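Local coordinates for pfam DUF1093 family protein (Bacillus subtilis, PDB 3NPP) that is of unknown function but belongs to the DUF1093 family (YxeA) and is probably exported, its N-terminal part being absent here, at residues 44-49 with 56-61. Numbering follows the deposited sequence.
Sequences VTFFAG and AYLKVK
With chi1 at 64°, Phe46 swings CG between its own backbone N and carbonyl carbon, and the ring is thereby carried off strand 41-48 onto Val60. Val60 answers by splitting its two methyls: CG1 stands anti to the backbone N and serves Val44, while CG2, anti to the carbonyl carbon, is given to the ring. CG2 lies over one face of Phe46, 4.0 Å from the ring centroid and 13° off the normal, a CH-pi contact displaced toward the CD1 side of the rim. The other methyl, Val60 CG1, meets Val44 CG2 at 3.8 Å, so one valine meets two residues, Val44 and Phe46, that lie on the same face of strand 41-48, one to each methyl. Farther out on the ring, Phe46 CE2 comes within 3.4 Å of Leu58 CD2, the branch of the leucine that reaches it, a close approach at an oblique angle to the ring.

The contact is wholly apolar and buried, and it lies near the centre of the chain. Around it, Val14 and Val67 from the strands flanking 57-63 touch Val44, while Leu52 of the connecting loop touches both Phe46 and Leu58. The principle illustrated is that of two sheets held face to face by inward-pointing residues: the axes of strand segments 44-48 and 57-61 approach to 9.2 Å at their closest and cross at 100°, and each belongs to a different three-stranded antiparallel sheet. This is consistent with orthogonal packing of two antiparallel sheets around a shared hydrophobic core.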
loop_
_atom_site.group_PDB
_atom_site.type_symbol
_atom_site.label_atom_id
_atom_site.label_comp_id
_atom_site.label_asym_id
_atom_site.label_seq_id
_atom_site.Cartn_x
_atom_site.Cartn_y
_atom_site.Cartn_z
ATOM N N VAL A 44 -0.857 3.940 -15.333
ATOM C CA VAL A 44 -0.354 2.874 -14.488
ATOM C C VAL A 44 0.954 2.315 -15.079
ATOM O O VAL A 44 1.032 2.063 -16.270
ATOM C CB VAL A 44 -1.441 1.781 -14.273
ATOM C CG1 VAL A 44 -1.938 1.182 -15.599
ATOM C CG2 VAL A 44 -0.942 0.714 -13.313
ATOM N N THR A 45 1.968 2.195 -14.233
ATOM C CA THR A 45 3.201 1.499 -14.511
ATOM C C THR A 45 3.193 0.207 -13.710
ATOM O O THR A 45 2.994 0.243 -12.518
ATOM C CB THR A 45 4.384 2.344 -14.094
ATOM O OG1 THR A 45 4.451 3.467 -14.958
ATOM C CG2 THR A 45 5.705 1.572 -14.161
ATOM N N PHE A 46 3.400 -0.919 -14.377
ATOM C CA PHE A 46 3.412 -2.197 -13.744
ATOM C C PHE A 46 4.351 -3.138 -14.490
ATOM O O PHE A 46 4.773 -2.846 -15.632
ATOM C CB PHE A 46 2.005 -2.760 -13.684
ATOM C CG PHE A 46 1.391 -3.044 -15.047
ATOM C CD1 PHE A 46 0.773 -2.036 -15.768
ATOM C CD2 PHE A 46 1.440 -4.321 -15.592
ATOM C CE1 PHE A 46 0.215 -2.302 -16.983
ATOM C CE2 PHE A 46 0.898 -4.589 -16.826
ATOM C CZ PHE A 46 0.282 -3.605 -17.518
ATOM N N PHE A 47 4.673 -4.260 -13.851
ATOM C CA PHE A 47 5.636 -5.229 -14.398
ATOM C C PHE A 47 5.005 -6.610 -14.443
ATOM O O PHE A 47 4.263 -6.967 -13.540
ATOM C CB PHE A 47 6.905 -5.278 -13.556
ATOM C CG PHE A 47 7.672 -4.003 -13.551
ATOM C CD1 PHE A 47 7.283 -2.949 -12.730
ATOM C CD2 PHE A 47 8.798 -3.849 -14.343
ATOM C CE1 PHE A 47 7.986 -1.752 -12.720
ATOM C CE2 PHE A 47 9.511 -2.665 -14.332
ATOM C CZ PHE A 47 9.101 -1.613 -13.513
ATOM N N ALA A 48 5.292 -7.378 -15.491
ATOM C CA ALA A 48 4.903 -8.784 -15.553
ATOM C C ALA A 48 6.157 -9.619 -15.718
ATOM O O ALA A 48 7.149 -9.154 -16.273
ATOM C CB ALA A 48 3.915 -9.020 -16.718
ATOM N N GLY A 49 6.110 -10.863 -15.249
ATOM C CA GLY A 49 7.210 -11.819 -15.398
ATOM C C GLY A 49 7.323 -12.473 -16.761
ATOM O O GLY A 49 8.145 -13.383 -16.928
ATOM N N ALA A 56 -4.283 -7.660 -25.439
ATOM C CA ALA A 56 -4.915 -8.224 -24.246
ATOM C C ALA A 56 -5.424 -7.099 -23.324
ATOM O O ALA A 56 -4.889 -5.974 -23.337
ATOM C CB ALA A 56 -3.916 -9.123 -23.490
ATOM N N TYR A 57 -6.499 -7.388 -22.577
ATOM C CA TYR A 57 -6.994 -6.469 -21.556
ATOM C C TYR A 57 -6.552 -6.944 -20.165
ATOM O O TYR A 57 -6.621 -8.163 -19.844
ATOM C CB TYR A 57 -8.504 -6.330 -21.641
ATOM C CG TYR A 57 -8.992 -5.748 -22.950
ATOM C CD1 TYR A 57 -9.020 -4.373 -23.160
ATOM C CD2 TYR A 57 -9.412 -6.565 -23.972
ATOM C CE1 TYR A 57 -9.457 -3.831 -24.353
ATOM C CE2 TYR A 57 -9.868 -6.035 -25.198
ATOM C CZ TYR A 57 -9.882 -4.673 -25.380
ATOM O OH TYR A 57 -10.316 -4.147 -26.585
ATOM N N LEU A 58 -6.103 -5.998 -19.349
ATOM C CA LEU A 58 -5.542 -6.297 -18.034
ATOM C C LEU A 58 -6.263 -5.477 -16.974
ATOM O O LEU A 58 -6.685 -4.349 -17.248
ATOM C CB LEU A 58 -4.037 -5.976 -17.997
ATOM C CG LEU A 58 -3.071 -7.158 -17.844
ATOM C CD1 LEU A 58 -3.117 -8.084 -19.110
ATOM C CD2 LEU A 58 -1.641 -6.652 -17.583
ATOM N N LYS A 59 -6.419 -6.074 -15.793
ATOM C CA LYS A 59 -6.824 -5.388 -14.579
ATOM C C LYS A 59 -5.573 -5.313 -13.641
ATOM O O LYS A 59 -5.018 -6.341 -13.267
ATOM C CB LYS A 59 -7.965 -6.174 -13.911
ATOM C CG LYS A 59 -8.478 -5.584 -12.575
ATOM C CD LYS A 59 -9.595 -6.464 -11.936
ATOM C CE LYS A 59 -9.051 -7.843 -11.392
ATOM N NZ LYS A 59 -7.785 -8.048 -10.350
ATOM N N VAL A 60 -5.180 -4.099 -13.251
ATOM C CA VAL A 60 -4.054 -3.882 -12.336
ATOM C C VAL A 60 -4.612 -3.366 -11.010
ATOM O O VAL A 60 -5.199 -2.283 -10.966
ATOM C CB VAL A 60 -3.045 -2.880 -12.926
ATOM C CG1 VAL A 60 -1.839 -2.754 -12.078
ATOM C CG2 VAL A 60 -2.623 -3.319 -14.338
ATOM N N LYS A 61 -4.405 -4.129 -9.931
ATOM C CA LYS A 61 -4.983 -3.818 -8.627
ATOM C C LYS A 61 -3.975 -3.004 -7.836
ATOM O O LYS A 61 -2.775 -3.357 -7.792
ATOM C CB LYS A 61 -5.327 -5.093 -7.897
ATOM C CG LYS A 61 -5.978 -4.895 -6.535
ATOM C CD LYS A 61 -6.362 -6.189 -5.887
ATOM C CE LYS A 61 -5.175 -6.970 -5.342
ATOM N NZ LYS A 61 -5.580 -8.337 -4.891
#